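Local coordinates for protein secretory pathway GDP dissociation inhibitor (Saccharomyces cerevisiae, PDB 2BCG) that holds Rab GTPases such as Sec4 in their GDP-bound state by blocking nucleotide release, and extracts GDP-bound Ypt7 from vacuolar membranes, at residues Gly124-Val129 with Phe383-Pro388; Asn326-Gln331 with Asp352-Cys357. All coordinates share one frame; numbering follows the deposited sequence. Where two conformers were deposited one is given.

Contact 1 (Gly124-Val129 with Phe383-Pro388)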
ATOM      1  N   GLY A 124      -8.242 -32.944   0.056  1.00 23.49           N
ATOM      2  CA  GLY A 124      -9.219 -32.450  -0.908  1.00 22.08           C
ATOM      3  C   GLY A 124     -10.244 -31.444  -0.395  1.00 20.98           C
ATOM      4  O   GLY A 124     -10.982 -30.848  -1.194  1.00 22.29           O
ATOM      5  N   LYS A 125     -10.288 -31.240   0.927  1.00 18.59           N
ATOM      6  CA  LYS A 125     -11.252 -30.307   1.522  1.00 16.93           C
ATOM      7  C   LYS A 125     -10.499 -29.185   2.220  1.00 16.19           C
ATOM      8  O   LYS A 125      -9.322 -29.339   2.549  1.00 15.24           O
ATOM      9  CB  LYS A 125     -12.134 -31.021   2.551  0.40 16.65           C
ATOM     10  CG  LYS A 125     -12.868 -32.253   2.015  0.40 16.73           C
ATOM     11  CD  LYS A 125     -13.912 -32.764   3.010  0.40 16.81           C
ATOM     12  CE  LYS A 125     -15.126 -31.846   3.079  0.40 18.53           C
ATOM     13  NZ  LYS A 125     -15.934 -31.861   1.822  0.40 18.71           N
ATOM     14  N   ILE A 126     -11.187 -28.073   2.481  1.00 13.86           N
ATOM     15  CA  ILE A 126     -10.580 -26.974   3.273  1.00 13.29           C
ATOM     16  C   ILE A 126     -11.282 -26.811   4.621  1.00 13.94           C
ATOM     17  O   ILE A 126     -12.488 -27.037   4.711  1.00 14.70           O
ATOM     18  CB  ILE A 126     -10.523 -25.624   2.478  1.00 12.41           C
ATOM     19  CG1 ILE A 126     -11.897 -25.130   2.000  1.00 12.67           C
ATOM     20  CG2 ILE A 126      -9.573 -25.810   1.272  1.00 13.68           C
ATOM     21  CD1 ILE A 126     -11.872 -23.708   1.388  1.00 14.01           C
ATOM     22  N   TYR A 127     -10.511 -26.408   5.625  1.00 14.77           N
ATOM     23  CA  TYR A 127     -10.971 -26.264   7.030  1.00 15.48           C
ATOM     24  C   TYR A 127     -10.544 -24.901   7.566  1.00 15.88           C
ATOM     25  O   TYR A 127      -9.372 -24.538   7.434  1.00 15.63           O
ATOM     26  CB  TYR A 127     -10.319 -27.362   7.899  1.00 16.68           C
ATOM     27  CG  TYR A 127     -10.692 -28.756   7.475  1.00 16.53           C
ATOM     28  CD1 TYR A 127     -11.800 -29.392   8.055  1.00 18.56           C
ATOM     29  CD2 TYR A 127      -9.984 -29.424   6.478  1.00 17.94           C
ATOM     30  CE1 TYR A 127     -12.190 -30.651   7.652  1.00 19.17           C
ATOM     31  CE2 TYR A 127     -10.373 -30.696   6.062  1.00 16.88           C
ATOM     32  CZ  TYR A 127     -11.476 -31.296   6.666  1.00 17.97           C
ATOM     33  OH  TYR A 127     -11.889 -32.550   6.294  1.00 21.04           O
ATOM     34  N   LYS A 128     -11.461 -24.158   8.191  1.00 15.03           N
ATOM     35  CA  LYS A 128     -11.057 -22.880   8.751  1.00 16.67           C
ATOM     36  C   LYS A 128     -10.146 -23.128   9.963  1.00 15.92           C
ATOM     37  O   LYS A 128     -10.502 -23.884  10.899  1.00 15.81           O
ATOM     38  CB  LYS A 128     -12.235 -21.965   9.112  1.00 16.94           C
ATOM     39  CG  LYS A 128     -11.771 -20.549   9.572  1.00 18.52           C
ATOM     40  CD  LYS A 128     -12.880 -19.719  10.228  1.00 19.53           C
ATOM     41  CE  LYS A 128     -12.406 -18.271  10.466  1.00 21.13           C
ATOM     42  NZ  LYS A 128     -11.472 -18.163  11.647  1.00 21.88           N
ATOM     43  N   VAL A 129      -8.981 -22.497   9.944  1.00 16.19           N
ATOM     44  CA  VAL A 129      -8.061 -22.544  11.074  1.00 16.41           C
ATOM     45  C   VAL A 129      -8.679 -21.739  12.219  1.00 16.64           C
ATOM     46  O   VAL A 129      -9.105 -20.600  12.012  1.00 16.12           O
ATOM     47  CB  VAL A 129      -6.691 -21.940  10.724  1.00 16.29           C
ATOM     48  CG1 VAL A 129      -5.786 -21.815  11.978  1.00 17.17           C
ATOM     49  CG2 VAL A 129      -5.998 -22.732   9.616  1.00 16.03           C
ATOM     50  N   PHE A 383      -6.905 -24.394  -8.440  1.00 12.02           N
ATOM     51  CA  PHE A 383      -7.977 -23.948  -9.336  1.00 12.21           C
ATOM     52  C   PHE A 383      -9.263 -24.699  -9.011  1.00 13.14           C
ATOM     53  O   PHE A 383     -10.340 -24.100  -9.037  1.00 13.03           O
ATOM     54  CB  PHE A 383      -7.647 -24.244 -10.794  1.00 13.56           C
ATOM     55  CG  PHE A 383      -6.616 -23.346 -11.403  1.00 13.47           C
ATOM     56  CD1 PHE A 383      -6.592 -21.974 -11.196  1.00 16.93           C
ATOM     57  CD2 PHE A 383      -5.667 -23.907 -12.257  1.00 16.94           C
ATOM     58  CE1 PHE A 383      -5.591 -21.180 -11.809  1.00 17.76           C
ATOM     59  CE2 PHE A 383      -4.677 -23.123 -12.842  1.00 16.00           C
ATOM     60  CZ  PHE A 383      -4.632 -21.767 -12.610  1.00 17.16           C
ATOM     61  N   LYS A 384      -9.144 -25.996  -8.695  1.00 12.78           N
ATOM     62  CA  LYS A 384     -10.333 -26.826  -8.412  1.00 15.28           C
ATOM     63  C   LYS A 384     -11.130 -26.335  -7.194  1.00 14.30           C
ATOM     64  O   LYS A 384     -12.332 -26.621  -7.072  1.00 17.64           O
ATOM     65  CB  LYS A 384      -9.932 -28.268  -8.180  0.50 15.33           C
ATOM     66  CG  LYS A 384      -9.813 -29.080  -9.437  0.50 17.61           C
ATOM     67  CD  LYS A 384      -9.187 -30.419  -9.094  0.50 20.30           C
ATOM     68  CE  LYS A 384      -9.597 -31.506 -10.062  0.50 22.15           C
ATOM     69  NZ  LYS A 384      -8.471 -32.465 -10.270  0.50 25.27           N
ATOM     70  N   LEU A 385     -10.466 -25.629  -6.272  1.00 11.85           N
ATOM     71  CA  LEU A 385     -11.143 -25.159  -5.049  1.00 12.09           C
ATOM     72  C   LEU A 385     -12.002 -23.940  -5.346  1.00 12.05           C
ATOM     73  O   LEU A 385     -12.791 -23.535  -4.517  1.00 13.15           O
ATOM     74  CB  LEU A 385     -10.127 -24.785  -3.983  1.00 10.79           C
ATOM     75  CG  LEU A 385      -9.264 -25.921  -3.437  1.00 12.21           C
ATOM     76  CD1 LEU A 385      -8.152 -25.397  -2.530  1.00 13.06           C
ATOM     77  CD2 LEU A 385     -10.154 -26.903  -2.658  1.00 15.01           C
ATOM     78  N   LEU A 386     -11.825 -23.322  -6.509  1.00 10.91           N
ATOM     79  CA  LEU A 386     -12.461 -22.014  -6.733  1.00 11.57           C
ATOM     80  C   LEU A 386     -13.829 -22.020  -7.360  1.00 12.54           C
ATOM     81  O   LEU A 386     -14.468 -20.979  -7.410  1.00 13.32           O
ATOM     82  CB  LEU A 386     -11.573 -21.127  -7.616  1.00 11.82           C
ATOM     83  CG  LEU A 386     -10.155 -20.915  -7.077  1.00 11.66           C
ATOM     84  CD1 LEU A 386      -9.395 -19.954  -7.993  1.00 13.38           C
ATOM     85  CD2 LEU A 386     -10.132 -20.362  -5.648  1.00 13.18           C
ATOM     86  N   GLY A 387     -14.290 -23.170  -7.851  1.00 13.20           N
ATOM     87  CA  GLY A 387     -15.504 -23.162  -8.654  1.00 13.77           C
ATOM     88  C   GLY A 387     -15.228 -22.562 -10.053  1.00 13.00           C
ATOM     89  O   GLY A 387     -14.075 -22.384 -10.461  1.00 12.88           O
ATOM     90  N   PRO A 388     -16.290 -22.255 -10.818  1.00 13.12           N
ATOM     91  CA  PRO A 388     -16.052 -21.747 -12.179  1.00 13.27           C
ATOM     92  C   PRO A 388     -15.234 -20.449 -12.189  1.00 13.71           C
ATOM     93  O   PRO A 388     -15.452 -19.560 -11.391  1.00 13.22           O
ATOM     94  CB  PRO A 388     -17.463 -21.526 -12.728  1.00 14.42           C
ATOM     95  CG  PRO A 388     -18.334 -22.468 -11.932  1.00 14.90           C
ATOM     96  CD  PRO A 388     -17.726 -22.480 -10.553  1.00 13.48           C
TER

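Contact 2 (Asn326-Gln331 with Asp352-Cys357)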
ATOM      1  N   ASN A 326     -19.113 -18.164   2.311  1.00 10.68           N
ATOM      2  CA  ASN A 326     -19.304 -16.921   1.532  1.00 11.18           C
ATOM      3  C   ASN A 326     -18.442 -15.770   2.069  1.00 11.65           C
ATOM      4  O   ASN A 326     -18.811 -14.600   2.043  1.00 12.12           O
ATOM      5  CB  ASN A 326     -20.767 -16.525   1.401  1.00 11.75           C
ATOM      6  CG  ASN A 326     -21.540 -17.430   0.444  1.00 13.23           C
ATOM      7  OD1 ASN A 326     -20.987 -18.351  -0.170  1.00 14.71           O
ATOM      8  ND2 ASN A 326     -22.838 -17.182   0.347  1.00 15.77           N
ATOM      9  N   ALA A 327     -17.268 -16.131   2.556  1.00 11.64           N
ATOM     10  CA  ALA A 327     -16.312 -15.138   3.088  1.00 11.95           C
ATOM     11  C   ALA A 327     -15.998 -14.056   2.059  1.00 11.47           C
ATOM     12  O   ALA A 327     -15.868 -14.343   0.878  1.00 11.88           O
ATOM     13  CB  ALA A 327     -15.017 -15.846   3.513  1.00 13.57           C
ATOM     14  N   ASP A 328     -15.819 -12.819   2.517  1.00 11.72           N
ATOM     15  CA  ASP A 328     -15.439 -11.742   1.597  1.00 11.33           C
ATOM     16  C   ASP A 328     -13.958 -11.742   1.274  1.00 11.27           C
ATOM     17  O   ASP A 328     -13.559 -11.104   0.288  1.00 11.66           O
ATOM     18  CB  ASP A 328     -15.926 -10.340   2.028  1.00 13.29           C
ATOM     19  CG  ASP A 328     -15.312  -9.852   3.312  1.00 15.88           C
ATOM     20  OD1 ASP A 328     -15.982  -9.009   3.976  1.00 22.96           O
ATOM     21  OD2 ASP A 328     -14.183 -10.223   3.676  1.00 21.15           O
ATOM     22  N   SER A 329     -13.177 -12.489   2.045  1.00 10.18           N
ATOM     23  CA  SER A 329     -11.726 -12.520   1.899  1.00 10.07           C
ATOM     24  C   SER A 329     -11.227 -13.687   2.710  1.00 10.16           C
ATOM     25  O   SER A 329     -11.803 -14.030   3.772  1.00 10.51           O
ATOM     26  CB  SER A 329     -11.071 -11.212   2.388  1.00 10.44           C
ATOM     27  OG  SER A 329     -11.397 -10.944   3.766  1.00 12.00           O
ATOM     28  N   LEU A 330     -10.151 -14.293   2.248  1.00 10.49           N
ATOM     29  CA  LEU A 330      -9.556 -15.385   3.008  1.00 10.07           C
ATOM     30  C   LEU A 330      -8.207 -15.736   2.441  1.00 10.62           C
ATOM     31  O   LEU A 330      -7.869 -15.369   1.294  1.00  9.96           O
ATOM     32  CB  LEU A 330     -10.448 -16.638   3.041  1.00 11.55           C
ATOM     33  CG  LEU A 330     -10.712 -17.292   1.678  1.00 11.30           C
ATOM     34  CD1 LEU A 330     -10.606 -18.839   1.730  1.00 12.92           C
ATOM     35  CD2 LEU A 330     -12.055 -16.873   1.037  1.00 12.52           C
ATOM     36  N   GLN A 331      -7.449 -16.491   3.232  1.00 11.44           N
ATOM     37  CA  GLN A 331      -6.300 -17.226   2.763  1.00 11.18           C
ATOM     38  C   GLN A 331      -6.631 -18.709   2.691  1.00 11.48           C
ATOM     39  O   GLN A 331      -7.291 -19.225   3.604  1.00 12.26           O
ATOM     40  CB  GLN A 331      -5.143 -17.041   3.761  1.00 11.85           C
ATOM     41  CG  GLN A 331      -4.047 -18.114   3.659  1.00 12.40           C
ATOM     42  CD  GLN A 331      -2.848 -17.746   4.474  1.00 13.19           C
ATOM     43  OE1 GLN A 331      -1.848 -17.237   3.946  1.00 15.51           O
ATOM     44  NE2 GLN A 331      -2.929 -18.001   5.772  1.00 12.26           N
ATOM     45  N   ASP A 352     -15.116  -7.258  -3.702  1.00 14.05           N
ATOM     46  CA  ASP A 352     -15.623  -5.884  -3.759  1.00 14.33           C
ATOM     47  C   ASP A 352     -15.583  -5.217  -2.370  1.00 14.07           C
ATOM     48  O   ASP A 352     -15.591  -3.972  -2.273  1.00 15.59           O
ATOM     49  CB  ASP A 352     -16.970  -5.722  -4.551  0.70 14.62           C
ATOM     50  CG  ASP A 352     -18.222  -6.114  -3.739  0.70 16.58           C
ATOM     51  OD1 ASP A 352     -19.283  -6.342  -4.378  0.70 21.90           O
ATOM     52  OD2 ASP A 352     -18.171  -6.187  -2.505  0.70 20.53           O
ATOM     53  N   ALA A 353     -15.533  -6.021  -1.292  1.00 14.57           N
ATOM     54  CA  ALA A 353     -15.488  -5.487   0.080  1.00 14.68           C
ATOM     55  C   ALA A 353     -14.227  -4.671   0.357  1.00 15.66           C
ATOM     56  O   ALA A 353     -14.174  -3.878   1.299  1.00 16.84           O
ATOM     57  CB  ALA A 353     -15.598  -6.620   1.104  1.00 15.50           C
ATOM     58  N   HIS A 354     -13.196  -4.915  -0.454  1.00 14.05           N
ATOM     59  CA  HIS A 354     -11.906  -4.246  -0.306  1.00 13.47           C
ATOM     60  C   HIS A 354     -11.673  -3.285  -1.481  1.00 13.03           C
ATOM     61  O   HIS A 354     -10.561  -2.766  -1.609  1.00 12.73           O
ATOM     62  CB  HIS A 354     -10.735  -5.268  -0.044  0.50 15.04           C
ATOM     63  CG  HIS A 354     -10.645  -5.835   1.372  0.50 14.62           C
ATOM     64  ND1 HIS A 354     -11.198  -7.047   1.733  0.50 16.93           N
ATOM     65  CD2 HIS A 354      -9.978  -5.399   2.475  0.50 16.44           C
ATOM     66  CE1 HIS A 354     -10.913  -7.317   2.995  0.50 14.34           C
ATOM     67  NE2 HIS A 354     -10.163  -6.335   3.470  0.50 15.43           N
ATOM     68  N   ASN A 355     -12.702  -3.000  -2.289  1.00 13.86           N
ATOM     69  CA  ASN A 355     -12.600  -2.027  -3.406  1.00 14.04           C
ATOM     70  C   ASN A 355     -11.534  -2.389  -4.440  1.00 14.62           C
ATOM     71  O   ASN A 355     -10.816  -1.519  -4.952  1.00 14.49           O
ATOM     72  CB  ASN A 355     -12.400  -0.585  -2.884  1.00 14.39           C
ATOM     73  CG  ASN A 355     -13.595  -0.077  -2.071  1.00 18.05           C
ATOM     74  OD1 ASN A 355     -13.495   0.948  -1.361  1.00 22.37           O
ATOM     75  ND2 ASN A 355     -14.715  -0.766  -2.172  1.00 19.07           N
ATOM     76  N   VAL A 356     -11.397  -3.686  -4.711  1.00 13.11           N
ATOM     77  CA  VAL A 356     -10.407  -4.132  -5.677  1.00 12.33           C
ATOM     78  C   VAL A 356     -11.003  -4.670  -6.962  1.00 11.21           C
ATOM     79  O   VAL A 356     -10.280  -4.907  -7.895  1.00 11.13           O
ATOM     80  CB  VAL A 356      -9.455  -5.180  -5.064  1.00 12.35           C
ATOM     81  CG1 VAL A 356      -8.578  -4.504  -3.994  1.00 12.19           C
ATOM     82  CG2 VAL A 356     -10.258  -6.363  -4.490  1.00 13.74           C
ATOM     83  N   CYS A 357     -12.322  -4.856  -7.001  1.00 12.66           N
ATOM     84  CA  CYS A 357     -13.009  -5.312  -8.209  1.00 13.42           C
ATOM     85  C   CYS A 357     -14.436  -4.787  -8.170  1.00 14.24           C
ATOM     86  O   CYS A 357     -14.916  -4.363  -7.120  1.00 14.65           O
ATOM     87  CB  CYS A 357     -12.958  -6.850  -8.355  1.00 12.90           C
ATOM     88  SG  CYS A 357     -13.629  -7.745  -6.956  1.00 14.14           S
TER

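Contact 1 (Gly124-Val129 with Phe383-Pro388)
I126 and L385 meet through methyl groups alone, the branched end of one leucine set against a single methyl of the isoleucine. CG2 of I126 lies 4.1 Å from CD1 of L385 and equally far from CD2, so it faces the fork of the leucine rather than either prong. The isoleucine sits on strand 125-128, the outermost strand of its sheet, and its CB points toward the loop that follows helix 380-383. Its CG2 stands anti to the carbonyl carbon because CG1 takes the place between backbone N and C (chi1 58°). A beta-branched residue suits this strand, offering a methyl close to the backbone. L385, in a short turn of helical backbone angles and branched at CG, presents two methyls, CD1 and CD2, to the one methyl of I126.

This small apolar patch is the close part of the contact, extended by F121, which touches L385, and by Y119 and T324, which touch I126. Toward the other end the packing thins: the carbonyl O of G124 comes no nearer than 4.3 Å to CD2 of L385, and G124 itself is exposed. Its positive phi (86°) is one that glycine adopts easily. With 105 Å² buried in all and no polar bond between the segments, the association rests on dispersion and the hydrophobic effect, which bring the two surfaces together without prescribing an exact orientation.

Contact 2 (Asn326-Gln331 with Asp352-Cys357)
Van der Waals contact comes first: D328 and A353 face each other, with CB of the aspartate 3.8 Å from CB of the alanine. OD1 of D328, a carboxylate oxygen, rests against that methyl at the same distance. Alanine suits the place because its methyl already meets both CB and OD1 of the aspartate.

The polar contacts gather round S329. Within its own segment its hydroxyl donates to OD2 of D328 at 2.9 Å, nearly in line with the carboxylate's C-O bond, which sets the carboxylate beside S329; it also bonds the backbone N of S116. With chi1 at 58°, OG is also brought to the edge of the H354 ring, close to its plane and 3.7 Å from CE1. Replacing D328 with an alanine would probably leave the S329 hydroxyl without its carboxylate acceptor and the A353 methyl without the carboxylate that lies against it.

Aromatic packing completes the set, since H354 meets Y236 edge-to-face; its ND1, buried here, has no partner in the model. The contact sits where strand 330-334 begins and its antiparallel neighbour 345-351 ends, running on into the short 3-10 segment 352-353: the open end of a beta-hairpin with a long connection.

How the contacts relate
Both contacts reach the same mixed sheet, in which strand 125-128 is outermost, 118-122 comes next, and 330-334 and 345-351 follow. Contact 1 joins that outermost strand to the loop between helix 380-383 and strand 391-402, at the sheet's other border; contact 2 lies at the ends of the two inner strands. Along the chain, residues 326-357 of contact 2 are nested between the two segments of contact 1. The centres are 16 Å apart and the nearest atoms about 5 Å. Contact 1 brings together segments some 250 residues apart, whereas contact 2 joins near neighbours in the chain. The side chain of I126 is about 13 Å from a bound geranylgeranyl group, too far for contact.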